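Side-chain contacts in SidF, inhibitor of growth family, member 3 (Legionella pneumophila subsp. pneumophila, PDB 4FYE), which removes phosphate from phosphoinositide lipids, probably acting at the 3-position of the inositol ring: residues H61-T66 and L696-T701; K87-K92 and L167-K172; L345-N350 and V404-G409. The protein carries 1 engineered substitution. All blocks are in the same frame, centred on the assembly; numbering follows the deposited sequence.

Overall arrangement
The three contacts hold different elements and nowhere touch one another. Contacts 1 and 2 are largely buried, while contact 3 is partly buried; of its touching residues Val347 alone is buried. Contact 1 spans nearly the whole chain, bringing an early loop against helix 692-699; contact 2 joins two helices from the stretch of chain between those partners, and contact 3 sets a helix on a sheet at the opposite side of the chain's centre from contact 1, with centres about 45 Å apart. Chemistry follows place: contact 1 pairs a proline with arginines, one with a salt bridge and one with a weak bond outside it, contact 2 is leucine packing on backbone, and contact 3 is branched side chains meshing.

Contact 1: H61-T66 and L696-T701; sequences HGRPVT and LDRELT
Arg698 reaches from helix 692-699 over Pro64 to Arg63, packing against the loop that connects strand 50-55 of the six-stranded mixed sheet with helix 71-92. From CB outward the arginine meets the loop in steps. Its CB sits against the proline ring, 4.4 Å from Pro64 CG. From CG to NE the chain is fully extended, with chi3 at 174°, which carries it along the ring: Arg698 CD comes within 4.4 Å of Pro64 CD. The guanidinium is thereby delivered beyond the proline to the neighbouring Arg63. There Arg698 NH2 stands over one face of the Arg63 guanidinium, the two planes turned 50° against each other, so this is no flat stack. The same NH2 makes a weak hydrogen bond to Gly687 O.

The like charges are probably eased by the salt bridge of Arg63 NH1 to Asp128. The bend at chi3 of Arg63 turns its guanidinium toward the tip of Arg698. Phe130 touches both Pro64 and Arg698, adding an apolar surface to the joint. One residue further along, the carboxylate of Glu699 hydrogen-bonds to Tyr58 OH and Ser56 OG, in the same loop ahead of 61-66. The closest approach across the contact is Arg63 NH2 to Arg698 NH2, at 4.0 Å.

Contact 2: K87-K92 and L167-K172; sequences KSLIDK and LKALDK
Leu89 carries this helix-helix contact, where helix 71-92 packs against the beginning of helix 167-180. A single methyl does the touching. Leu89 CD2 stands above the peptide group that links Ala169 to Leu170, 3.7 Å from Ala169 O and 3.7 Å from Leu170 N. From the same helix, Leu170 CD2 meets it methyl to methyl, at 3.8 Å from Leu89 CD2. Because the leucine rests on backbone, the helices can come near: the CA atoms of Leu89 and Leu170 are 7.3 Å apart. The chi1 of Leu89, -108°, lies away from the staggered positions.

The packing thins toward Ala169, which is only partly buried, and then gives way to charge. Lys168 and Lys172 are exposed, and Lys92 NZ bridges to Glu173 OE2, the same oxygen that bonds Ser88 OG, so a polar clasp ties the two helices beside the leucines. Ile90 packs on helices 98-119 and 136-163, and Leu167 lies against Thr156 and Ala160 of the latter. At the thinner edge Leu89 CD2 still reaches Ala169 CB, 4.1 Å away.

Contact 3: L345-N350 and V404-G409; sequences LYVEHN and VETAVG
Val347 turns its CG1 anti to the backbone N (chi1 169°), and Thr406 answers with a chi1 of -8°, which leaves OG1 almost eclipsed with its own backbone N. Together these rotations set one valine methyl between the two branches of the threonine. Val347 CG1 lies 3.3 Å from Thr406 OG1 and 3.4 Å from Thr406 CG2, a close fit, with the threonine in a near-eclipsed and probably strained torsion. Val404, two residues back on the strand, adds a contact from another side: its CG2 is 4.0 Å from Val347 CG1 and 4.1 Å from Val347 CB.

This is helix-on-sheet packing. Helix 335-349 lies on strand 402-416, which forms an antiparallel pair with strand 391-399 in a four-stranded mixed sheet. Thr406 and Val404 present their side chains to the helix, while Glu405 between them points the other way. Backbone bonds from Val404 to Ile396 and from Thr406 to Ile394 hold the strand in line with its neighbour.

At Asn350 the chain is tied back by a side chain. Asn350 ND2 donates to Tyr346 O over 3.0 Å, with an N-H...O angle of 161°; it lies in the carbonyl plane, on a lone pair. A second bond, to Lys321 O, uses the same nitrogen.

Across the contact itself, a methyl faces a hydroxyl oxygen and further methyls, so helix and strand are fitted together here by shape and van der Waals contact, and the hydrogen bonds noted here lie in the flanking backbone and at Asn350.

Contact 1: H61-T66 and L696-T701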
loop_
_atom_site.group_PDB
_atom_site.type_symbol
_atom_site.label_atom_id
_atom_site.label_comp_id
_atom_site.label_asym_id
_atom_site.label_seq_id
_atom_site.Cartn_x
_atom_site.Cartn_y
_atom_site.Cartn_z
ATOM N N HIS A 61 -10.567 -31.636 4.337
ATOM C CA HIS A 61 -11.751 -30.842 4.591
ATOM C C HIS A 61 -11.815 -29.613 3.748
ATOM O O HIS A 61 -12.772 -28.855 3.840
ATOM C CB HIS A 61 -11.848 -30.517 6.059
ATOM C CG HIS A 61 -12.151 -31.724 6.905
ATOM N ND1 HIS A 61 -11.192 -32.396 7.601
ATOM C CD2 HIS A 61 -13.354 -32.391 7.143
ATOM C CE1 HIS A 61 -11.760 -33.446 8.246
ATOM N NE2 HIS A 61 -13.080 -33.441 7.962
ATOM N N GLY A 62 -10.828 -29.398 2.884
ATOM C CA GLY A 62 -10.866 -28.185 2.089
ATOM C C GLY A 62 -10.407 -27.011 2.964
ATOM O O GLY A 62 -10.515 -25.883 2.579
ATOM N N ARG A 63 -9.875 -27.274 4.146
ATOM C CA ARG A 63 -9.277 -26.198 4.959
ATOM C C ARG A 63 -7.782 -26.098 4.533
ATOM O O ARG A 63 -7.157 -27.096 4.167
ATOM C CB ARG A 63 -9.532 -26.434 6.486
ATOM C CG ARG A 63 -8.712 -25.543 7.468
ATOM C CD ARG A 63 -9.038 -25.784 8.966
ATOM N NE ARG A 63 -10.494 -25.936 9.112
ATOM C CZ ARG A 63 -11.267 -25.194 9.882
ATOM N NH1 ARG A 63 -10.766 -24.253 10.686
ATOM N NH2 ARG A 63 -12.554 -25.417 9.875
ATOM N N PRO A 64 -7.251 -24.882 4.446
ATOM C CA PRO A 64 -5.861 -24.650 3.998
ATOM C C PRO A 64 -4.767 -25.152 4.935
ATOM O O PRO A 64 -4.825 -24.921 6.125
ATOM C CB PRO A 64 -5.716 -23.095 4.012
ATOM C CG PRO A 64 -7.104 -22.548 4.009
ATOM C CD PRO A 64 -8.060 -23.646 4.458
ATOM N N VAL A 65 -3.689 -25.650 4.366
ATOM C CA VAL A 65 -2.609 -26.150 5.167
ATOM C C VAL A 65 -1.405 -25.262 4.909
ATOM O O VAL A 65 -0.421 -25.276 5.653
ATOM C CB VAL A 65 -2.432 -27.630 4.763
ATOM C CG1 VAL A 65 -0.967 -28.047 4.645
ATOM C CG2 VAL A 65 -3.325 -28.519 5.659
ATOM N N THR A 66 -1.486 -24.453 3.856
ATOM C CA THR A 66 -0.475 -23.461 3.619
ATOM C C THR A 66 -0.903 -22.179 4.319
ATOM O O THR A 66 -2.106 -21.978 4.667
ATOM C CB THR A 66 -0.343 -23.192 2.113
ATOM O OG1 THR A 66 -1.636 -22.948 1.544
ATOM C CG2 THR A 66 0.250 -24.427 1.369
ATOM N N LEU A 696 -12.654 -17.328 0.085
ATOM C CA LEU A 696 -11.702 -16.395 -0.519
ATOM C C LEU A 696 -10.944 -15.695 0.589
ATOM O O LEU A 696 -9.717 -15.551 0.537
ATOM C CB LEU A 696 -12.424 -15.345 -1.367
ATOM C CG LEU A 696 -11.736 -14.797 -2.634
ATOM C CD1 LEU A 696 -12.242 -13.430 -3.053
ATOM C CD2 LEU A 696 -10.224 -14.803 -2.706
ATOM N N ASP A 697 -11.671 -15.216 1.591
ATOM C CA ASP A 697 -11.029 -14.408 2.588
ATOM C C ASP A 697 -9.878 -15.254 3.206
ATOM O O ASP A 697 -8.858 -14.727 3.512
ATOM C CB ASP A 697 -12.068 -13.908 3.620
ATOM C CG ASP A 697 -11.607 -12.649 4.392
ATOM O OD1 ASP A 697 -10.796 -11.834 3.857
ATOM O OD2 ASP A 697 -12.094 -12.446 5.532
ATOM N N ARG A 698 -10.047 -16.579 3.298
ATOM C CA ARG A 698 -9.068 -17.452 3.885
ATOM C C ARG A 698 -7.805 -17.395 3.095
ATOM O O ARG A 698 -6.722 -17.554 3.641
ATOM C CB ARG A 698 -9.578 -18.889 4.005
ATOM C CG ARG A 698 -10.559 -19.049 5.153
ATOM C CD ARG A 698 -11.011 -20.455 5.264
ATOM N NE ARG A 698 -11.841 -20.660 6.451
ATOM C CZ ARG A 698 -12.454 -21.826 6.737
ATOM N NH1 ARG A 698 -12.341 -22.844 5.890
ATOM N NH2 ARG A 698 -13.177 -21.981 7.875
ATOM N N GLU A 699 -7.893 -17.034 1.842
ATOM C CA GLU A 699 -6.684 -17.119 1.015
ATOM C C GLU A 699 -5.742 -15.943 1.328
ATOM O O GLU A 699 -4.512 -16.093 1.295
ATOM C CB GLU A 699 -7.021 -17.114 -0.478
ATOM C CG GLU A 699 -7.839 -18.285 -1.029
ATOM C CD GLU A 699 -7.112 -19.606 -0.899
ATOM O OE1 GLU A 699 -7.752 -20.618 -1.178
ATOM O OE2 GLU A 699 -5.917 -19.659 -0.496
ATOM N N LEU A 700 -6.329 -14.798 1.667
ATOM C CA LEU A 700 -5.633 -13.505 1.635
ATOM C C LEU A 700 -4.599 -13.249 2.735
ATOM O O LEU A 700 -3.820 -12.309 2.655
ATOM C CB LEU A 700 -6.658 -12.382 1.584
ATOM C CG LEU A 700 -7.721 -12.758 0.559
ATOM C CD1 LEU A 700 -8.904 -11.819 0.702
ATOM C CD2 LEU A 700 -7.125 -12.676 -0.842
ATOM N N THR A 701 -4.498 -14.072 3.766
ATOM C CA THR A 701 -3.467 -13.707 4.799
ATOM C C THR A 701 -2.108 -14.196 4.408
ATOM O O THR A 701 -1.056 -13.779 4.963
ATOM C CB THR A 701 -3.804 -14.234 6.178
ATOM O OG1 THR A 701 -4.591 -15.432 6.003
ATOM C CG2 THR A 701 -4.627 -13.147 6.938
#

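Contact 2: K87-K92 and L167-K172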
loop_
_atom_site.group_PDB
_atom_site.type_symbol
_atom_site.label_atom_id
_atom_site.label_comp_id
_atom_site.label_asym_id
_atom_site.label_seq_id
_atom_site.Cartn_x
_atom_site.Cartn_y
_atom_site.Cartn_z
ATOM N N LYS A 87 26.259 -11.067 11.299
ATOM C CA LYS A 87 27.532 -11.382 10.643
ATOM C C LYS A 87 27.956 -10.181 9.828
ATOM O O LYS A 87 29.167 -9.849 9.704
ATOM C CB LYS A 87 27.402 -12.616 9.766
ATOM C CG LYS A 87 27.489 -13.898 10.557
ATOM C CD LYS A 87 27.497 -15.116 9.654
ATOM C CE LYS A 87 27.622 -16.339 10.518
ATOM N NZ LYS A 87 27.925 -17.519 9.692
ATOM N N SER A 88 26.937 -9.512 9.304
ATOM C CA SER A 88 27.129 -8.296 8.523
ATOM C C SER A 88 27.768 -7.229 9.425
ATOM O O SER A 88 28.754 -6.625 9.031
ATOM C CB SER A 88 25.809 -7.834 7.918
ATOM O OG SER A 88 26.019 -6.721 7.088
ATOM N N LEU A 89 27.259 -7.076 10.651
ATOM C CA LEU A 89 27.811 -6.102 11.611
ATOM C C LEU A 89 29.222 -6.376 12.041
ATOM O O LEU A 89 30.047 -5.445 12.033
ATOM C CB LEU A 89 26.929 -5.917 12.849
ATOM C CG LEU A 89 26.147 -4.602 12.992
ATOM C CD1 LEU A 89 25.915 -3.881 11.673
ATOM C CD2 LEU A 89 24.857 -4.737 13.791
ATOM N N ILE A 90 29.526 -7.628 12.395
ATOM C CA ILE A 90 30.926 -7.938 12.764
ATOM C C ILE A 90 31.901 -7.871 11.583
ATOM O O ILE A 90 33.090 -7.647 11.786
ATOM C CB ILE A 90 31.129 -9.205 13.662
ATOM C CG1 ILE A 90 30.882 -10.510 12.921
ATOM C CG2 ILE A 90 30.233 -9.159 14.909
ATOM C CD1 ILE A 90 30.098 -11.504 13.786
ATOM N N ASP A 91 31.392 -8.033 10.359
ATOM C CA ASP A 91 32.219 -7.902 9.138
ATOM C C ASP A 91 32.559 -6.449 8.842
ATOM O O ASP A 91 33.684 -6.139 8.470
ATOM C CB ASP A 91 31.563 -8.539 7.900
ATOM C CG ASP A 91 31.868 -10.045 7.753
ATOM O OD1 ASP A 91 32.371 -10.695 8.708
ATOM O OD2 ASP A 91 31.571 -10.589 6.663
ATOM N N LYS A 92 31.610 -5.550 9.034
ATOM C CA LYS A 92 31.911 -4.172 8.734
ATOM C C LYS A 92 32.460 -3.402 9.937
ATOM O O LYS A 92 32.719 -2.208 9.817
ATOM C CB LYS A 92 30.724 -3.466 8.051
ATOM C CG LYS A 92 29.716 -2.835 8.997
ATOM C CD LYS A 92 28.648 -2.077 8.228
ATOM C CE LYS A 92 27.937 -2.992 7.247
ATOM N NZ LYS A 92 26.618 -2.392 6.917
ATOM N N LEU A 167 21.336 -4.484 20.689
ATOM C CA LEU A 167 20.068 -4.950 20.153
ATOM C C LEU A 167 19.617 -4.062 19.015
ATOM O O LEU A 167 19.423 -4.558 17.897
ATOM C CB LEU A 167 19.017 -4.994 21.273
ATOM C CG LEU A 167 18.549 -6.312 21.901
ATOM C CD1 LEU A 167 17.541 -6.982 20.959
ATOM C CD2 LEU A 167 19.695 -7.242 22.276
ATOM N N LYS A 168 19.509 -2.751 19.288
ATOM C CA LYS A 168 19.077 -1.730 18.290
ATOM C C LYS A 168 19.895 -1.712 17.011
ATOM O O LYS A 168 19.392 -1.453 15.949
ATOM C CB LYS A 168 19.025 -0.316 18.896
ATOM C CG LYS A 168 17.640 0.035 19.437
ATOM C CD LYS A 168 17.290 1.515 19.261
ATOM C CE LYS A 168 17.566 2.323 20.523
ATOM N NZ LYS A 168 17.088 1.621 21.755
ATOM N N ALA A 169 21.172 -1.993 17.134
ATOM C CA ALA A 169 22.042 -1.987 15.985
ATOM C C ALA A 169 21.746 -3.203 15.071
ATOM O O ALA A 169 21.607 -3.070 13.858
ATOM C CB ALA A 169 23.497 -1.944 16.464
ATOM N N LEU A 170 21.644 -4.379 15.678
ATOM C CA LEU A 170 21.345 -5.625 14.979
ATOM C C LEU A 170 20.070 -5.508 14.165
ATOM O O LEU A 170 20.024 -5.854 12.981
ATOM C CB LEU A 170 21.215 -6.759 16.006
ATOM C CG LEU A 170 22.610 -7.187 16.468
ATOM C CD1 LEU A 170 22.536 -8.079 17.683
ATOM C CD2 LEU A 170 23.311 -7.896 15.326
ATOM N N ASP A 171 19.050 -4.980 14.823
ATOM C CA ASP A 171 17.750 -4.696 14.246
ATOM C C ASP A 171 17.885 -3.792 13.030
ATOM O O ASP A 171 17.536 -4.176 11.893
ATOM C CB ASP A 171 16.922 -4.045 15.358
ATOM C CG ASP A 171 15.551 -3.602 14.897
ATOM O OD1 ASP A 171 14.764 -4.448 14.382
ATOM O OD2 ASP A 171 15.271 -2.390 15.071
ATOM N N LYS A 172 18.462 -2.610 13.259
ATOM C CA LYS A 172 18.785 -1.674 12.184
ATOM C C LYS A 172 19.522 -2.356 11.055
ATOM O O LYS A 172 19.190 -2.161 9.906
ATOM C CB LYS A 172 19.633 -0.539 12.731
ATOM C CG LYS A 172 19.397 0.820 12.088
ATOM C CD LYS A 172 19.707 1.940 13.088
ATOM C CE LYS A 172 18.571 2.124 14.099
ATOM N NZ LYS A 172 19.048 2.555 15.446
#

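Contact 3: L345-N350 and V404-G409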
loop_
_atom_site.group_PDB
_atom_site.type_symbol
_atom_site.label_atom_id
_atom_site.label_comp_id
_atom_site.label_asym_id
_atom_site.label_seq_id
_atom_site.Cartn_x
_atom_site.Cartn_y
_atom_site.Cartn_z
ATOM N N LEU A 345 10.587 8.940 -26.516
ATOM C CA LEU A 345 9.849 9.817 -27.403
ATOM C C LEU A 345 8.504 10.164 -26.784
ATOM O O LEU A 345 8.077 11.286 -26.861
ATOM C CB LEU A 345 9.668 9.180 -28.791
ATOM C CG LEU A 345 10.929 9.216 -29.675
ATOM C CD1 LEU A 345 10.874 8.310 -30.906
ATOM C CD2 LEU A 345 11.326 10.623 -30.119
ATOM N N TYR A 346 7.864 9.203 -26.122
ATOM C CA TYR A 346 6.596 9.420 -25.497
ATOM C C TYR A 346 6.707 10.545 -24.483
ATOM O O TYR A 346 5.803 11.444 -24.426
ATOM C CB TYR A 346 6.039 8.143 -24.849
ATOM C CG TYR A 346 4.818 8.412 -23.954
ATOM C CD1 TYR A 346 3.632 8.909 -24.482
ATOM C CD2 TYR A 346 4.870 8.222 -22.629
ATOM C CE1 TYR A 346 2.536 9.189 -23.677
ATOM C CE2 TYR A 346 3.795 8.484 -21.820
ATOM C CZ TYR A 346 2.632 8.988 -22.355
ATOM O OH TYR A 346 1.536 9.280 -21.548
ATOM N N VAL A 347 7.796 10.493 -23.694
ATOM C CA VAL A 347 7.964 11.397 -22.565
ATOM C C VAL A 347 8.269 12.804 -23.073
ATOM O O VAL A 347 7.785 13.790 -22.517
ATOM C CB VAL A 347 9.114 10.961 -21.606
ATOM C CG1 VAL A 347 9.406 12.089 -20.617
ATOM C CG2 VAL A 347 8.752 9.694 -20.867
ATOM N N GLU A 348 9.011 12.868 -24.170
ATOM C CA GLU A 348 9.488 14.108 -24.739
ATOM C C GLU A 348 8.297 14.881 -25.337
ATOM O O GLU A 348 8.200 16.083 -25.185
ATOM C CB GLU A 348 10.611 13.771 -25.724
ATOM C CG GLU A 348 11.093 14.853 -26.691
ATOM C CD GLU A 348 12.105 14.304 -27.741
ATOM O OE1 GLU A 348 12.114 14.799 -28.905
ATOM O OE2 GLU A 348 12.896 13.367 -27.411
ATOM N N HIS A 349 7.332 14.177 -25.903
ATOM C CA HIS A 349 6.187 14.829 -26.509
ATOM C C HIS A 349 4.869 14.814 -25.759
ATOM O O HIS A 349 3.887 15.308 -26.289
ATOM C CB HIS A 349 5.981 14.235 -27.914
ATOM C CG HIS A 349 7.208 14.346 -28.779
ATOM N ND1 HIS A 349 7.448 15.412 -29.553
ATOM C CD2 HIS A 349 8.286 13.541 -28.902
ATOM C CE1 HIS A 349 8.610 15.282 -30.171
ATOM N NE2 HIS A 349 9.131 14.130 -29.781
ATOM N N ASN A 350 4.788 14.242 -24.552
ATOM C CA ASN A 350 3.528 14.287 -23.836
ATOM C C ASN A 350 3.692 14.742 -22.391
ATOM O O ASN A 350 4.570 14.236 -21.669
ATOM C CB ASN A 350 2.844 12.888 -23.889
ATOM C CG ASN A 350 2.418 12.476 -25.332
ATOM O OD1 ASN A 350 1.291 12.673 -25.719
ATOM N ND2 ASN A 350 3.300 11.899 -26.073
ATOM N N VAL A 404 15.421 9.401 -18.610
ATOM C CA VAL A 404 15.147 10.769 -19.080
ATOM C C VAL A 404 14.548 11.587 -17.975
ATOM O O VAL A 404 13.960 11.031 -17.040
ATOM C CB VAL A 404 14.227 10.767 -20.344
ATOM C CG1 VAL A 404 14.937 10.014 -21.483
ATOM C CG2 VAL A 404 12.864 10.120 -20.074
ATOM N N GLU A 405 14.659 12.902 -18.072
ATOM C CA GLU A 405 14.142 13.767 -17.016
ATOM C C GLU A 405 12.902 14.494 -17.527
ATOM O O GLU A 405 12.911 14.917 -18.661
ATOM C CB GLU A 405 15.224 14.785 -16.606
ATOM C CG GLU A 405 16.209 14.273 -15.547
ATOM C CD GLU A 405 16.703 15.385 -14.610
ATOM O OE1 GLU A 405 16.349 15.351 -13.403
ATOM O OE2 GLU A 405 17.436 16.306 -15.068
ATOM N N THR A 406 11.857 14.642 -16.711
ATOM C CA THR A 406 10.658 15.364 -17.114
ATOM C C THR A 406 9.957 15.989 -15.935
ATOM O O THR A 406 9.908 15.426 -14.848
ATOM C CB THR A 406 9.477 14.420 -17.463
ATOM O OG1 THR A 406 9.873 13.055 -17.479
ATOM C CG2 THR A 406 8.753 14.835 -18.681
ATOM N N ALA A 407 9.255 17.057 -16.206
ATOM C CA ALA A 407 8.266 17.566 -15.272
ATOM C C ALA A 407 7.117 16.566 -15.244
ATOM O O ALA A 407 6.873 15.959 -16.266
ATOM C CB ALA A 407 7.793 18.944 -15.744
ATOM N N VAL A 408 6.454 16.371 -14.104
ATOM C CA VAL A 408 5.243 15.526 -14.014
ATOM C C VAL A 408 4.186 16.259 -13.184
ATOM O O VAL A 408 4.495 16.677 -12.079
ATOM C CB VAL A 408 5.451 14.184 -13.297
ATOM C CG1 VAL A 408 4.083 13.479 -13.108
ATOM C CG2 VAL A 408 6.344 13.217 -14.108
ATOM N N GLY A 409 2.945 16.373 -13.707
ATOM C CA GLY A 409 1.797 17.021 -13.045
ATOM C C GLY A 409 1.327 16.164 -11.864
ATOM O O GLY A 409 1.382 14.932 -11.933
#